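Local coordinates for protein Baccell_00875 (Bacteroides cellulosilyticus DSM 14838, PDB 5NO8) that probably acts as a polysaccharide lyase that removes rhamnose caps from complex arabinogalactan proteins, cleaving next to glucuronic acid, at residues A[546-557]-A[617-628]. Numbering follows the deposited sequence.
Sequences APAIQFLAQLYL and ITGAVYYYYALC. With GOL (glycerol), chain F.
Y624 packs as a knob among Q550, A553, Q554 and L557. Q554 CG lies over one face of the Y624 ring, 3.7 Å from its centroid and 17° off the ring normal, a CH-pi contact, and the Q554 amide stacks with its plane almost parallel to the ring. Y624 CG stands anti to its own carbonyl carbon (chi1 -69°), which carries the ring across to Q554 CG. Backbone register pairs A553 with Y624 and brings A553 CB to 3.7 Å from Y624 CB. O3 of a glycerol, probably from the crystallisation liquor, lies at the ring edge, in its plane, hydrogen-bonded to Y624 OH (3.0 Å). The same O3 accepts a bent bond from Q550 NE2 (2.8 Å). Replacing Y624 by alanine would probably strip Q554 CG of its aromatic face, open a gap beside L557 CD1 and cost the glycerol one hydrogen bond. Towards the N-terminal ends, V621 CG1 presses on I549 CG2 at 3.5 Å, tighter than usual carbon packing, and I617 CG2 meets the methyl of A546. At the other end C628 SG approaches Y556 CD2 at 3.6 Å, an oblique sulfur-aromatic contact.

Q550 is positioned from outside by G493 N, bonded to its OE1, and Y686 OH, bonded to its NE2; E456 and K404 also bind the glycerol. The axes of the two short segments approach to 8.9 Å and their directions differ by 26°; no hydrogen bond links them directly, so apolar packing dominates. Helix 496-505 touches Q554 and L557, helix 562-576 touches I549 and T618, and helix 632-644 packs on Y622 and Y623, placing this helix pair within the protein's helical domain.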
loop_
_atom_site.group_PDB
_atom_site.type_symbol
_atom_site.label_atom_id
_atom_site.label_comp_id
_atom_site.label_asym_id
_atom_site.label_seq_id
_atom_site.Cartn_x
_atom_site.Cartn_y
_atom_site.Cartn_z
ATOM N N ALA A 546 3.670 -8.144 -8.982
ATOM C CA ALA A 546 2.509 -9.003 -8.696
ATOM C C ALA A 546 1.902 -9.579 -9.980
ATOM O O ALA A 546 1.635 -10.769 -10.029
ATOM C CB ALA A 546 1.454 -8.288 -7.863
ATOM N N PRO A 547 1.695 -8.740 -11.010
ATOM C CA PRO A 547 1.169 -9.303 -12.273
ATOM C C PRO A 547 2.039 -10.378 -12.936
ATOM O O PRO A 547 1.484 -11.296 -13.550
ATOM C CB PRO A 547 1.107 -8.091 -13.176
ATOM C CG PRO A 547 0.828 -6.971 -12.247
ATOM C CD PRO A 547 1.682 -7.272 -11.050
ATOM N N ALA A 548 3.366 -10.261 -12.818
ATOM C CA ALA A 548 4.273 -11.307 -13.322
ATOM C C ALA A 548 3.902 -12.639 -12.720
ATOM O O ALA A 548 3.743 -13.637 -13.422
ATOM C CB ALA A 548 5.736 -10.988 -12.988
ATOM N N ILE A 549 3.722 -12.650 -11.408
ATOM C CA ILE A 549 3.493 -13.885 -10.681
ATOM C C ILE A 549 2.052 -14.372 -10.890
ATOM O O ILE A 549 1.812 -15.597 -10.965
ATOM C CB ILE A 549 3.786 -13.705 -9.181
ATOM C CG1 ILE A 549 5.224 -13.215 -8.971
ATOM C CG2 ILE A 549 3.547 -14.978 -8.403
ATOM C CD1 ILE A 549 5.550 -12.908 -7.530
ATOM N N GLN A 550 1.118 -13.422 -10.976
ATOM C CA GLN A 550 -0.305 -13.676 -11.269
ATOM C C GLN A 550 -0.407 -14.416 -12.610
ATOM O O GLN A 550 -1.079 -15.445 -12.732
ATOM C CB GLN A 550 -1.059 -12.333 -11.336
ATOM C CG GLN A 550 -2.553 -12.379 -11.622
ATOM C CD GLN A 550 -3.146 -11.000 -11.919
ATOM O OE1 GLN A 550 -2.451 -10.072 -12.384
ATOM N NE2 GLN A 550 -4.442 -10.857 -11.661
ATOM N N PHE A 551 0.320 -13.910 -13.592
ATOM C CA PHE A 551 0.365 -14.543 -14.911
ATOM C C PHE A 551 0.977 -15.939 -14.881
ATOM O O PHE A 551 0.382 -16.912 -15.393
ATOM C CB PHE A 551 1.148 -13.674 -15.877
ATOM C CG PHE A 551 1.257 -14.278 -17.237
ATOM C CD1 PHE A 551 0.290 -14.040 -18.165
ATOM C CD2 PHE A 551 2.313 -15.130 -17.545
ATOM C CE1 PHE A 551 0.352 -14.612 -19.426
ATOM C CE2 PHE A 551 2.394 -15.706 -18.791
ATOM C CZ PHE A 551 1.420 -15.446 -19.729
ATOM N N LEU A 552 2.167 -16.045 -14.300
ATOM C CA LEU A 552 2.871 -17.319 -14.248
ATOM C C LEU A 552 2.124 -18.408 -13.488
ATOM O O LEU A 552 2.149 -19.575 -13.894
ATOM C CB LEU A 552 4.274 -17.163 -13.679
ATOM C CG LEU A 552 5.288 -16.365 -14.517
ATOM C CD1 LEU A 552 6.462 -16.027 -13.631
ATOM C CD2 LEU A 552 5.771 -17.132 -15.740
ATOM N N ALA A 553 1.474 -18.050 -12.381
ATOM C CA ALA A 553 0.736 -19.033 -11.604
ATOM C C ALA A 553 -0.455 -19.589 -12.400
ATOM O O ALA A 553 -0.724 -20.797 -12.374
ATOM C CB ALA A 553 0.273 -18.444 -10.286
ATOM N N GLN A 554 -1.160 -18.702 -13.082
ATOM C CA GLN A 554 -2.236 -19.110 -13.990
ATOM C C GLN A 554 -1.693 -19.973 -15.136
ATOM O O GLN A 554 -2.313 -20.976 -15.511
ATOM C CB GLN A 554 -2.958 -17.923 -14.579
ATOM C CG GLN A 554 -3.812 -17.135 -13.603
ATOM C CD GLN A 554 -4.411 -15.934 -14.268
ATOM O OE1 GLN A 554 -3.898 -14.813 -14.139
ATOM N NE2 GLN A 554 -5.458 -16.144 -15.026
ATOM N N LEU A 555 -0.550 -19.586 -15.696
ATOM C CA LEU A 555 0.051 -20.381 -16.777
ATOM C C LEU A 555 0.429 -21.770 -16.270
ATOM O O LEU A 555 0.190 -22.760 -16.962
ATOM C CB LEU A 555 1.249 -19.660 -17.396
ATOM C CG LEU A 555 1.826 -20.283 -18.683
ATOM C CD1 LEU A 555 0.727 -20.419 -19.730
ATOM C CD2 LEU A 555 2.956 -19.422 -19.249
ATOM N N TYR A 556 0.933 -21.871 -15.045
ATOM C CA TYR A 556 1.158 -23.171 -14.439
ATOM C C TYR A 556 -0.138 -23.984 -14.311
ATOM O O TYR A 556 -0.152 -25.186 -14.606
ATOM C CB TYR A 556 1.820 -23.067 -13.063
ATOM C CG TYR A 556 1.929 -24.406 -12.392
ATOM C CD1 TYR A 556 2.878 -25.340 -12.822
ATOM C CD2 TYR A 556 1.048 -24.782 -11.378
ATOM C CE1 TYR A 556 2.972 -26.581 -12.227
ATOM C CE2 TYR A 556 1.128 -26.037 -10.799
ATOM C CZ TYR A 556 2.094 -26.923 -11.235
ATOM O OH TYR A 556 2.194 -28.145 -10.647
ATOM N N LEU A 557 -1.206 -23.346 -13.824
ATOM C CA LEU A 557 -2.453 -24.063 -13.601
ATOM C C LEU A 557 -3.063 -24.559 -14.917
ATOM O O LEU A 557 -3.757 -25.567 -14.916
ATOM C CB LEU A 557 -3.456 -23.206 -12.820
ATOM C CG LEU A 557 -3.064 -22.941 -11.350
ATOM C CD1 LEU A 557 -3.891 -21.807 -10.731
ATOM C CD2 LEU A 557 -3.183 -24.192 -10.502
ATOM N N ILE A 617 -3.977 -7.328 -6.096
ATOM C CA ILE A 617 -3.336 -8.254 -7.029
ATOM C C ILE A 617 -2.505 -9.259 -6.243
ATOM O O ILE A 617 -2.443 -10.430 -6.592
ATOM C CB ILE A 617 -2.405 -7.542 -8.045
ATOM C CG1 ILE A 617 -3.124 -6.461 -8.832
ATOM C CG2 ILE A 617 -1.863 -8.576 -9.038
ATOM C CD1 ILE A 617 -2.161 -5.517 -9.512
ATOM N N THR A 618 -1.858 -8.809 -5.153
ATOM C CA THR A 618 -1.132 -9.715 -4.290
ATOM C C THR A 618 -2.061 -10.778 -3.678
ATOM O O THR A 618 -1.688 -11.929 -3.582
ATOM C CB THR A 618 -0.366 -8.940 -3.210
ATOM O OG1 THR A 618 0.587 -8.102 -3.871
ATOM C CG2 THR A 618 0.365 -9.855 -2.249
ATOM N N GLY A 619 -3.271 -10.374 -3.299
ATOM C CA GLY A 619 -4.301 -11.321 -2.892
ATOM C C GLY A 619 -4.573 -12.350 -3.984
ATOM O O GLY A 619 -4.647 -13.519 -3.692
ATOM N N ALA A 620 -4.744 -11.892 -5.220
ATOM C CA ALA A 620 -4.939 -12.811 -6.345
ATOM C C ALA A 620 -3.784 -13.797 -6.466
ATOM O O ALA A 620 -3.998 -15.004 -6.610
ATOM C CB ALA A 620 -5.130 -12.061 -7.629
ATOM N N VAL A 621 -2.554 -13.287 -6.362
ATOM C CA VAL A 621 -1.374 -14.119 -6.394
ATOM C C VAL A 621 -1.389 -15.181 -5.316
ATOM O O VAL A 621 -1.059 -16.348 -5.587
ATOM C CB VAL A 621 -0.078 -13.280 -6.271
ATOM C CG1 VAL A 621 1.141 -14.177 -6.005
ATOM C CG2 VAL A 621 0.117 -12.427 -7.510
ATOM N N TYR A 622 -1.723 -14.791 -4.077
ATOM C CA TYR A 622 -1.762 -15.723 -2.969
ATOM C C TYR A 622 -2.823 -16.798 -3.192
ATOM O O TYR A 622 -2.586 -17.960 -2.872
ATOM C CB TYR A 622 -2.052 -15.016 -1.644
ATOM C CG TYR A 622 -0.972 -14.111 -1.116
ATOM C CD1 TYR A 622 0.331 -14.120 -1.653
ATOM C CD2 TYR A 622 -1.237 -13.239 -0.062
ATOM C CE1 TYR A 622 1.319 -13.303 -1.132
ATOM C CE2 TYR A 622 -0.245 -12.418 0.447
ATOM C CZ TYR A 622 1.027 -12.473 -0.079
ATOM O OH TYR A 622 2.011 -11.633 0.403
ATOM N N TYR A 623 -3.965 -16.389 -3.740
ATOM C CA TYR A 623 -5.052 -17.315 -4.133
ATOM C C TYR A 623 -4.561 -18.346 -5.167
ATOM O O TYR A 623 -4.724 -19.570 -4.978
ATOM C CB TYR A 623 -6.248 -16.505 -4.641
ATOM C CG TYR A 623 -7.235 -17.246 -5.505
ATOM C CD1 TYR A 623 -8.237 -18.039 -4.937
ATOM C CD2 TYR A 623 -7.199 -17.116 -6.886
ATOM C CE1 TYR A 623 -9.155 -18.713 -5.744
ATOM C CE2 TYR A 623 -8.096 -17.773 -7.694
ATOM C CZ TYR A 623 -9.056 -18.576 -7.123
ATOM O OH TYR A 623 -9.931 -19.216 -7.962
ATOM N N TYR A 624 -3.919 -17.863 -6.220
ATOM C CA TYR A 624 -3.390 -18.782 -7.242
ATOM C C TYR A 624 -2.271 -19.654 -6.688
ATOM O O TYR A 624 -2.182 -20.838 -7.025
ATOM C CB TYR A 624 -2.896 -18.044 -8.478
ATOM C CG TYR A 624 -3.951 -17.384 -9.324
ATOM C CD1 TYR A 624 -4.989 -18.121 -9.880
ATOM C CD2 TYR A 624 -3.898 -16.027 -9.606
ATOM C CE1 TYR A 624 -5.950 -17.530 -10.663
ATOM C CE2 TYR A 624 -4.848 -15.428 -10.397
ATOM C CZ TYR A 624 -5.887 -16.194 -10.916
ATOM O OH TYR A 624 -6.824 -15.608 -11.695
ATOM N N TYR A 625 -1.401 -19.084 -5.853
ATOM C CA TYR A 625 -0.303 -19.836 -5.277
ATOM C C TYR A 625 -0.837 -21.001 -4.410
ATOM O O TYR A 625 -0.265 -22.097 -4.427
ATOM C CB TYR A 625 0.610 -18.912 -4.474
ATOM C CG TYR A 625 1.774 -19.609 -3.854
ATOM C CD1 TYR A 625 2.926 -19.856 -4.585
ATOM C CD2 TYR A 625 1.720 -20.055 -2.547
ATOM C CE1 TYR A 625 4.007 -20.515 -4.010
ATOM C CE2 TYR A 625 2.789 -20.724 -1.965
ATOM C CZ TYR A 625 3.938 -20.942 -2.701
ATOM O OH TYR A 625 4.998 -21.608 -2.121
ATOM N N ALA A 626 -1.919 -20.764 -3.647
ATOM C CA ALA A 626 -2.549 -21.823 -2.867
ATOM C C ALA A 626 -3.127 -22.936 -3.767
ATOM O O ALA A 626 -3.049 -24.113 -3.400
ATOM C CB ALA A 626 -3.626 -21.276 -1.946
ATOM N N LEU A 627 -3.692 -22.564 -4.910
ATOM C CA LEU A 627 -4.159 -23.554 -5.896
ATOM C C LEU A 627 -3.004 -24.374 -6.488
ATOM O O LEU A 627 -3.152 -25.564 -6.744
ATOM C CB LEU A 627 -4.922 -22.867 -7.025
ATOM C CG LEU A 627 -6.276 -22.236 -6.676
ATOM C CD1 LEU A 627 -6.878 -21.545 -7.875
ATOM C CD2 LEU A 627 -7.227 -23.291 -6.139
ATOM N N CYS A 628 -1.870 -23.714 -6.709
ATOM C CA CYS A 628 -0.673 -24.329 -7.289
ATOM C C CYS A 628 0.020 -25.322 -6.356
ATOM O O CYS A 628 0.468 -26.382 -6.796
ATOM C CB CYS A 628 0.329 -23.235 -7.723
ATOM S SG CYS A 628 -0.106 -22.229 -9.157
HETATM C C1 GOL F . -9.420 -11.642 -12.713
HETATM O O1 GOL F . -10.857 -11.806 -12.775
HETATM C C2 GOL F . -8.665 -12.806 -13.368
HETATM O O2 GOL F . -9.039 -12.942 -14.756
HETATM C C3 GOL F . -7.154 -12.538 -13.365
HETATM O O3 GOL F . -6.552 -12.688 -12.073
#